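Local coordinates for protein phosphoinositol-specific phospholipase C (Pseudomonas sp., PDB 5FYP) that probably cleaves phosphoinositides at the glycerol-phosphate bond in a calcium-dependent manner, at residues A[5-10]-A[293-298]; A[160-165]-A[233-238]; A[142-147]-A[182-187]. All coordinates share one frame; numbering follows the deposited sequence.

Overall arrangement
From the N terminus, residues 5-10 meet the last six residues of the chain, 293-298, and contact 1 thereby closes a loop that takes in nearly the whole chain, bringing the N-terminal segment onto C-terminal strand 295-297. Contacts 2 and 3 both nest inside that loop. Contact 3 packs the end of helix 133-144 and the turn after it on strand 184-189; contact 2 joins the turn before helix 165-168 to the loop leading into strand 238-242. Their segments alternate along the chain, so these two loops cross, and they touch where Met238 SD packs on Val187 CG2. Contact 1 lies apart, its centre about 28 Å from that of contact 2 and 22 Å from that of contact 3.

Contact 1. Residues A[5-10]-A[293-298]; sequences PAFIDP and YRIRPF
The N-terminal segment 5-10 meets C-terminal strand 295-297 through a single beta bridge between Ile8, the last residue of a type I turn begun at Pro5, and Ile295. Phe7 O receives two backbone N-H groups: Arg294 N at 2.8 Å, in the carbonyl plane on a lone pair, and Ile295 N at 3.2 Å, tilted from that plane. Beyond them Asp9 N gives a nearly straight bond to Ile295 O (2.9 Å, 167° at the hydrogen). Asp9 lies over one face of the Tyr293 ring, its CB 3.7 Å from the ring centroid and close to the normal, a CH-pi contact. Asp9 CG is anti to the backbone N (chi1 -180°), which puts it 3.8 Å from Tyr293 CE2; the carboxylate stacks on the ring, the planes 19° apart, and OD1 bonds Ala11 N. The edge of the same ring faces Ala6 O, 3.3 Å from Tyr293 CD1. On the buried side, Phe7 and Ile295 lie side by side, with Ile295 CD1 at the ring edge, 3.8 Å from Phe7 CE1. Arg294 crosses Phe7 at about a right angle, NH1 passing 3.6 Å from Phe7 CB and bonding Ser43 O, while NH2 bonds Ala286 O. Strand 295-297, outermost in its sheet, runs antiparallel to strand 20-25, where Ile295 packs on Ile20 and Gln22; helix 269-274 meets Arg296 and Phe298.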
loop_
_atom_site.group_PDB
_atom_site.type_symbol
_atom_site.label_atom_id
_atom_site.label_comp_id
_atom_site.label_asym_id
_atom_site.label_seq_id
_atom_site.Cartn_x
_atom_site.Cartn_y
_atom_site.Cartn_z
ATOM N N PRO A 5 -19.324 7.447 5.280
ATOM C CA PRO A 5 -19.995 6.239 4.802
ATOM C C PRO A 5 -20.188 5.292 5.983
ATOM O O PRO A 5 -19.396 5.255 6.908
ATOM C CB PRO A 5 -19.008 5.668 3.765
ATOM C CG PRO A 5 -17.700 6.166 4.224
ATOM C CD PRO A 5 -17.939 7.529 4.794
ATOM N N ALA A 6 -21.205 4.464 5.899
ATOM C CA ALA A 6 -21.586 3.573 7.013
ATOM C C ALA A 6 -20.507 2.590 7.417
ATOM O O ALA A 6 -20.449 2.187 8.573
ATOM C CB ALA A 6 -22.877 2.826 6.693
ATOM N N PHE A 7 -19.641 2.215 6.485
ATOM C CA PHE A 7 -18.645 1.197 6.770
ATOM C C PHE A 7 -17.508 1.681 7.657
ATOM O O PHE A 7 -16.694 0.860 8.098
ATOM C CB PHE A 7 -18.125 0.503 5.483
ATOM C CG PHE A 7 -17.221 1.320 4.612
ATOM C CD1 PHE A 7 -15.878 1.413 4.895
ATOM C CD2 PHE A 7 -17.703 1.944 3.461
ATOM C CE1 PHE A 7 -15.027 2.108 4.070
ATOM C CE2 PHE A 7 -16.845 2.636 2.635
ATOM C CZ PHE A 7 -15.497 2.709 2.933
ATOM N N ILE A 8 -17.412 2.985 7.897
ATOM C CA ILE A 8 -16.311 3.536 8.716
ATOM C C ILE A 8 -16.840 3.803 10.124
ATOM O O ILE A 8 -17.751 4.585 10.333
ATOM C CB ILE A 8 -15.739 4.829 8.117
ATOM C CG1 ILE A 8 -15.173 4.534 6.719
ATOM C CG2 ILE A 8 -14.659 5.401 9.049
ATOM C CD1 ILE A 8 -14.536 5.697 6.024
ATOM N N ASP A 9 -16.243 3.141 11.096
ATOM C CA ASP A 9 -16.567 3.439 12.502
ATOM C C ASP A 9 -16.146 4.888 12.779
ATOM O O ASP A 9 -14.992 5.203 12.607
ATOM C CB ASP A 9 -15.841 2.418 13.388
ATOM C CG ASP A 9 -16.081 2.594 14.864
ATOM O OD1 ASP A 9 -16.501 3.679 15.315
ATOM O OD2 ASP A 9 -15.789 1.628 15.582
ATOM N N PRO A 10 -17.088 5.748 13.271
ATOM C CA PRO A 10 -16.733 7.142 13.505
ATOM C C PRO A 10 -15.573 7.336 14.500
ATOM O O PRO A 10 -14.877 8.340 14.435
ATOM C CB PRO A 10 -18.033 7.757 14.024
ATOM C CG PRO A 10 -19.101 6.897 13.445
ATOM C CD PRO A 10 -18.532 5.514 13.459
ATOM N N TYR A 293 -18.890 -2.623 10.283
ATOM C CA TYR A 293 -17.814 -1.755 9.857
ATOM C C TYR A 293 -16.724 -2.529 9.103
ATOM O O TYR A 293 -16.430 -3.686 9.416
ATOM C CB TYR A 293 -17.187 -1.043 11.042
ATOM C CG TYR A 293 -18.133 -0.133 11.794
ATOM C CD1 TYR A 293 -18.796 0.912 11.147
ATOM C CD2 TYR A 293 -18.315 -0.287 13.150
ATOM C CE1 TYR A 293 -19.672 1.757 11.837
ATOM C CE2 TYR A 293 -19.174 0.562 13.861
ATOM C CZ TYR A 293 -19.817 1.581 13.176
ATOM O OH TYR A 293 -20.674 2.415 13.887
ATOM N N ARG A 294 -16.110 -1.847 8.136
ATOM C CA ARG A 294 -14.899 -2.331 7.459
ATOM C C ARG A 294 -13.653 -1.561 7.842
ATOM O O ARG A 294 -12.558 -1.932 7.426
ATOM C CB ARG A 294 -15.059 -2.355 5.947
ATOM C CG ARG A 294 -16.216 -3.213 5.479
ATOM C CD ARG A 294 -16.065 -3.643 4.015
ATOM N NE ARG A 294 -17.326 -4.142 3.474
ATOM C CZ ARG A 294 -18.327 -3.374 3.052
ATOM N NH1 ARG A 294 -18.210 -2.074 2.966
ATOM N NH2 ARG A 294 -19.472 -3.951 2.681
ATOM N N ILE A 295 -13.802 -0.490 8.638
ATOM C CA ILE A 295 -12.686 0.308 9.146
ATOM C C ILE A 295 -13.032 0.649 10.582
ATOM O O ILE A 295 -14.111 1.205 10.853
ATOM C CB ILE A 295 -12.443 1.605 8.340
ATOM C CG1 ILE A 295 -12.092 1.276 6.884
ATOM C CG2 ILE A 295 -11.400 2.471 9.008
ATOM C CD1 ILE A 295 -11.737 2.454 6.039
ATOM N N ARG A 296 -12.153 0.318 11.516
ATOM C CA ARG A 296 -12.396 0.635 12.921
ATOM C C ARG A 296 -11.111 0.592 13.701
ATOM O O ARG A 296 -10.173 -0.094 13.320
ATOM C CB ARG A 296 -13.384 -0.326 13.547
ATOM C CG ARG A 296 -13.147 -1.758 13.236
ATOM C CD ARG A 296 -13.893 -2.642 14.205
ATOM N NE ARG A 296 -13.134 -2.752 15.447
ATOM C CZ ARG A 296 -13.380 -3.606 16.426
ATOM N NH1 ARG A 296 -14.419 -4.460 16.370
ATOM N NH2 ARG A 296 -12.544 -3.589 17.458
ATOM N N PRO A 297 -11.070 1.301 14.832
ATOM C CA PRO A 297 -9.929 1.130 15.719
ATOM C C PRO A 297 -9.827 -0.310 16.229
ATOM O O PRO A 297 -10.849 -0.986 16.364
ATOM C CB PRO A 297 -10.263 2.073 16.903
ATOM C CG PRO A 297 -11.278 3.008 16.379
ATOM C CD PRO A 297 -12.073 2.236 15.386
ATOM N N PHE A 298 -8.617 -0.767 16.534
ATOM C CA PHE A 298 -8.436 -2.076 17.181
ATOM C C PHE A 298 -9.184 -2.207 18.472
ATOM O O PHE A 298 -9.507 -3.337 18.841
ATOM C CB PHE A 298 -6.961 -2.309 17.482
ATOM C CG PHE A 298 -6.126 -2.555 16.260
ATOM C CD1 PHE A 298 -6.291 -3.694 15.486
ATOM C CD2 PHE A 298 -5.176 -1.645 15.872
ATOM C CE1 PHE A 298 -5.523 -3.901 14.353
ATOM C CE2 PHE A 298 -4.396 -1.855 14.757
ATOM C CZ PHE A 298 -4.573 -2.975 13.981
ATOM O OXT PHE A 298 -9.425 -1.215 19.108
#

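Contact 2. Residues A[160-165]-A[233-238]; sequences SGAGAL and SGYVAM
Gly163 packs through its CA on one face of the Tyr235 ring, a CH-pi contact. Gly163 CA stands over the ring centre, 3.6 Å from the centroid and 13° off the normal. CG of Tyr235 is anti to its own carbonyl carbon (chi1 -67°), beside the backbone N, and it is the face of the ring beyond it that meets Gly163. Ala162 O also comes close to this ring, 3.3 Å from Tyr235 CD1.

Apolar contacts lie beside it. Ala162 CB touches Tyr235 CE1 at 3.8 Å, and Leu165, whose CB points toward the other segment, brings CD1 more loosely to Ala237 CB, at 4.4 Å. The same Leu165 CD1 makes a van der Waals contact with the backbone at Tyr235 O, 4.0 Å away. Leu165 also packs on Pro151, Leu154 and Ala155 of helix 151-158, while Ala237 packs on Leu169 and Phe210.

Polar backbone atoms come close without a hydrogen bond between the segments. Gly234 CA approaches Gly163 O at 3.2 Å in a CA-H...O contact. Leu165 N lies 3.0 Å from Gly234 O, but at a poor angle; a backbone hydrogen bond between Gly234 and Gln166 instead joins this loop to the first turn of helix 165-168.

Each segment is held in shape by its own bonds. Gly161 O accepts Ser160 OG and Ala164 N from opposite faces of its plane, and Val236 N bonds Ser233 O across a type I turn.

The arrangement is a close packing of two loops through Gly163 and Gly234. Residues 160-165 join helices 151-158 and 165-168, with Ala164 as N-cap of the second, while 233-238 links helix 230-233 to parallel strand 238-242, consistent with a helix-to-strand connection of a beta/alpha barrel.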
loop_
_atom_site.group_PDB
_atom_site.type_symbol
_atom_site.label_atom_id
_atom_site.label_comp_id
_atom_site.label_asym_id
_atom_site.label_seq_id
_atom_site.Cartn_x
_atom_site.Cartn_y
_atom_site.Cartn_z
ATOM N N SER A 160 11.773 12.182 13.274
ATOM C CA SER A 160 12.833 11.265 12.870
ATOM C C SER A 160 13.374 11.652 11.495
ATOM O O SER A 160 12.645 12.201 10.670
ATOM C CB SER A 160 12.254 9.849 12.801
ATOM O OG SER A 160 13.211 8.866 12.411
ATOM N N GLY A 161 14.606 11.217 11.194
ATOM C CA GLY A 161 15.006 11.094 9.806
ATOM C C GLY A 161 14.230 9.989 9.107
ATOM O O GLY A 161 13.840 8.998 9.742
ATOM N N ALA A 162 13.969 10.144 7.812
ATOM C CA ALA A 162 13.205 9.106 7.068
ATOM C C ALA A 162 13.940 7.766 7.087
ATOM O O ALA A 162 13.321 6.713 7.132
ATOM C CB ALA A 162 12.912 9.530 5.641
ATOM N N GLY A 163 15.280 7.810 7.074
ATOM C CA GLY A 163 16.120 6.626 7.125
ATOM C C GLY A 163 16.227 5.969 8.472
ATOM O O GLY A 163 16.953 4.978 8.596
ATOM N N ALA A 164 15.491 6.464 9.456
ATOM C CA ALA A 164 15.405 5.864 10.777
ATOM C C ALA A 164 13.967 5.621 11.215
ATOM O O ALA A 164 13.698 5.366 12.398
ATOM C CB ALA A 164 16.152 6.716 11.819
ATOM N N LEU A 165 13.028 5.678 10.271
ATOM C CA LEU A 165 11.631 5.337 10.574
ATOM C C LEU A 165 11.522 3.965 11.217
ATOM O O LEU A 165 10.701 3.748 12.124
ATOM C CB LEU A 165 10.788 5.316 9.302
ATOM C CG LEU A 165 10.353 6.691 8.798
ATOM C CD1 LEU A 165 9.807 6.564 7.389
ATOM C CD2 LEU A 165 9.320 7.287 9.742
ATOM N N SER A 233 16.701 -0.781 5.043
ATOM C CA SER A 233 15.911 -1.286 6.167
ATOM C C SER A 233 15.394 -0.147 7.045
ATOM O O SER A 233 14.312 -0.211 7.579
ATOM C CB SER A 233 16.720 -2.257 6.976
ATOM O OG SER A 233 17.053 -3.428 6.238
ATOM N N GLY A 234 16.223 0.894 7.194
ATOM C CA GLY A 234 15.861 2.013 8.055
ATOM C C GLY A 234 14.632 2.795 7.614
ATOM O O GLY A 234 14.038 3.480 8.429
ATOM N N TYR A 235 14.235 2.670 6.334
ATOM C CA TYR A 235 13.047 3.338 5.808
ATOM C C TYR A 235 11.765 2.562 6.035
ATOM O O TYR A 235 10.698 3.020 5.663
ATOM C CB TYR A 235 13.221 3.637 4.308
ATOM C CG TYR A 235 14.294 4.650 3.990
ATOM C CD1 TYR A 235 14.005 6.020 3.958
ATOM C CD2 TYR A 235 15.592 4.270 3.788
ATOM C CE1 TYR A 235 14.995 6.954 3.694
ATOM C CE2 TYR A 235 16.597 5.204 3.531
ATOM C CZ TYR A 235 16.294 6.549 3.504
ATOM O OH TYR A 235 17.250 7.501 3.285
ATOM N N VAL A 236 11.852 1.354 6.592
ATOM C CA VAL A 236 10.680 0.481 6.659
ATOM C C VAL A 236 9.689 0.929 7.737
ATOM O O VAL A 236 9.992 0.878 8.926
ATOM C CB VAL A 236 11.140 -0.972 6.897
ATOM C CG1 VAL A 236 9.994 -1.896 7.215
ATOM C CG2 VAL A 236 11.918 -1.478 5.683
ATOM N N ALA A 237 8.487 1.261 7.269
ATOM C CA ALA A 237 7.390 1.696 8.119
ATOM C C ALA A 237 6.138 0.846 7.924
ATOM O O ALA A 237 5.072 1.142 8.472
ATOM C CB ALA A 237 7.055 3.156 7.848
ATOM N N MET A 238 6.276 -0.236 7.140
ATOM C CA MET A 238 5.187 -1.113 6.751
ATOM C C MET A 238 5.757 -2.506 6.547
ATOM O O MET A 238 6.935 -2.641 6.203
ATOM C CB MET A 238 4.526 -0.653 5.455
ATOM C CG MET A 238 3.866 0.709 5.573
ATOM S SD MET A 238 2.630 0.866 4.264
ATOM C CE MET A 238 1.927 2.479 4.609
#

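Contact 3. Residues A[142-147]-A[182-187]; sequences RVFQGK and GKVLLV
Phe144 and Val184 cross at about a right angle, with Val184 CG1 over one face of the ring, 4.2 Å from its centroid and 14° off the normal in a CH-pi contact. The opposite face carries Val143 CG1, so the ring is sandwiched between two valine methyls. Leu186, crossing the ring obliquely, brings CD2 to 4.1 Å from Phe144 CE2. Val184 and Leu186, two residues apart on the strand, thus share one aromatic side chain, and Leu116 of strand 114-120 touches both Phe144 and Leu186.

Past the helix end, Lys147 O accepts Val184 N at 2.9 Å, the donor lying above the carbonyl plane. The Lys183 chain bends at chi2 and chi3 (-56° and -66°), bringing CE to 3.1 Å from Lys147 O. The ammonium of Lys147 leads away, to Asp106 in a salt bridge and to Ser105, and a water 3.0 Å from Lys147 NZ bridges it to Gly182 O.

Strands 114-120 and 184-189 are parallel neighbours joined through helix 133-144, with helices 151-158 and 165-168 further along the connection: a beta-alpha-beta crossover in which Phe144 packs on both strands, consistent with the family's TIM-barrel fold.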
loop_
_atom_site.group_PDB
_atom_site.type_symbol
_atom_site.label_atom_id
_atom_site.label_comp_id
_atom_site.label_asym_id
_atom_site.label_seq_id
_atom_site.Cartn_x
_atom_site.Cartn_y
_atom_site.Cartn_z
ATOM N N ARG A 142 3.056 12.992 -10.483
ATOM C CA ARG A 142 2.317 13.684 -11.556
ATOM C C ARG A 142 0.819 13.413 -11.474
ATOM O O ARG A 142 0.005 14.305 -11.639
ATOM C CB ARG A 142 2.858 13.283 -12.919
ATOM C CG ARG A 142 2.186 13.980 -14.071
ATOM C CD ARG A 142 3.033 13.841 -15.338
ATOM N NE ARG A 142 3.294 12.441 -15.677
ATOM C CZ ARG A 142 2.388 11.602 -16.179
ATOM N NH1 ARG A 142 1.149 11.997 -16.409
ATOM N NH2 ARG A 142 2.732 10.350 -16.446
ATOM N N VAL A 143 0.459 12.168 -11.172
ATOM C CA VAL A 143 -0.951 11.826 -11.045
ATOM C C VAL A 143 -1.561 12.432 -9.778
ATOM O O VAL A 143 -2.579 13.119 -9.840
ATOM C CB VAL A 143 -1.159 10.301 -11.035
ATOM C CG1 VAL A 143 -2.602 9.943 -10.700
ATOM C CG2 VAL A 143 -0.789 9.711 -12.382
ATOM N N PHE A 144 -0.938 12.205 -8.626
ATOM C CA PHE A 144 -1.563 12.537 -7.344
ATOM C C PHE A 144 -1.249 13.912 -6.793
ATOM O O PHE A 144 -2.006 14.402 -5.963
ATOM C CB PHE A 144 -1.219 11.480 -6.292
ATOM C CG PHE A 144 -1.846 10.139 -6.580
ATOM C CD1 PHE A 144 -3.211 9.978 -6.426
ATOM C CD2 PHE A 144 -1.096 9.064 -7.001
ATOM C CE1 PHE A 144 -3.830 8.777 -6.695
ATOM C CE2 PHE A 144 -1.701 7.854 -7.281
ATOM C CZ PHE A 144 -3.068 7.695 -7.143
ATOM N N GLN A 145 -0.132 14.487 -7.245
ATOM C CA GLN A 145 0.327 15.778 -6.837
ATOM C C GLN A 145 0.352 15.873 -5.315
ATOM O O GLN A 145 0.862 14.981 -4.621
ATOM C CB GLN A 145 -0.576 16.818 -7.516
ATOM C CG GLN A 145 -0.546 16.788 -9.035
ATOM N N GLY A 146 -0.331 16.846 -4.759
ATOM C CA GLY A 146 -0.273 17.056 -3.342
ATOM C C GLY A 146 -1.093 16.121 -2.503
ATOM O O GLY A 146 -1.094 16.263 -1.291
ATOM N N LYS A 147 -1.784 15.143 -3.115
ATOM C CA LYS A 147 -2.574 14.199 -2.324
ATOM C C LYS A 147 -1.719 13.228 -1.527
ATOM O O LYS A 147 -2.199 12.634 -0.582
ATOM C CB LYS A 147 -3.530 13.398 -3.204
ATOM C CG LYS A 147 -4.633 14.215 -3.833
ATOM C CD LYS A 147 -5.503 13.332 -4.735
ATOM C CE LYS A 147 -6.569 14.112 -5.506
ATOM N NZ LYS A 147 -7.594 14.701 -4.602
ATOM N N GLY A 182 -8.360 13.177 2.890
ATOM C CA GLY A 182 -8.016 13.503 1.519
ATOM C C GLY A 182 -6.665 13.015 1.033
ATOM O O GLY A 182 -6.284 13.325 -0.090
ATOM N N LYS A 183 -5.963 12.238 1.854
ATOM C CA LYS A 183 -4.636 11.789 1.485
ATOM C C LYS A 183 -4.664 10.422 0.794
ATOM O O LYS A 183 -5.592 9.622 0.951
ATOM C CB LYS A 183 -3.708 11.759 2.699
ATOM C CG LYS A 183 -3.560 13.083 3.457
ATOM C CD LYS A 183 -3.112 14.275 2.643
ATOM C CE LYS A 183 -1.711 14.137 2.126
ATOM N NZ LYS A 183 -1.481 15.255 1.157
ATOM N N VAL A 184 -3.600 10.183 0.030
ATOM C CA VAL A 184 -3.310 8.893 -0.609
ATOM C C VAL A 184 -1.918 8.446 -0.155
ATOM O O VAL A 184 -0.971 9.205 -0.174
ATOM C CB VAL A 184 -3.357 9.020 -2.131
ATOM C CG1 VAL A 184 -2.906 7.746 -2.820
ATOM C CG2 VAL A 184 -4.758 9.413 -2.595
ATOM N N LEU A 185 -1.849 7.188 0.293
ATOM C CA LEU A 185 -0.606 6.524 0.688
ATOM C C LEU A 185 -0.314 5.420 -0.304
ATOM O O LEU A 185 -1.169 4.584 -0.545
ATOM C CB LEU A 185 -0.705 5.908 2.099
ATOM C CG LEU A 185 -0.703 6.867 3.280
ATOM C CD1 LEU A 185 -1.968 7.691 3.378
ATOM C CD2 LEU A 185 -0.482 6.108 4.570
ATOM N N LEU A 186 0.880 5.426 -0.863
ATOM C CA LEU A 186 1.304 4.429 -1.825
ATOM C C LEU A 186 2.276 3.455 -1.159
ATOM O O LEU A 186 3.164 3.891 -0.421
ATOM C CB LEU A 186 1.983 5.094 -2.996
ATOM C CG LEU A 186 1.139 6.153 -3.699
ATOM C CD1 LEU A 186 1.938 6.805 -4.804
ATOM C CD2 LEU A 186 -0.167 5.581 -4.233
ATOM N N VAL A 187 2.122 2.161 -1.468
ATOM C CA VAL A 187 2.925 1.128 -0.815
ATOM C C VAL A 187 3.509 0.238 -1.899
ATOM O O VAL A 187 2.786 -0.200 -2.785
ATOM C CB VAL A 187 2.040 0.300 0.116
ATOM C CG1 VAL A 187 2.894 -0.733 0.870
ATOM C CG2 VAL A 187 1.266 1.192 1.093
HETATM O O HOH W 1 -7.567 15.194 -1.639
#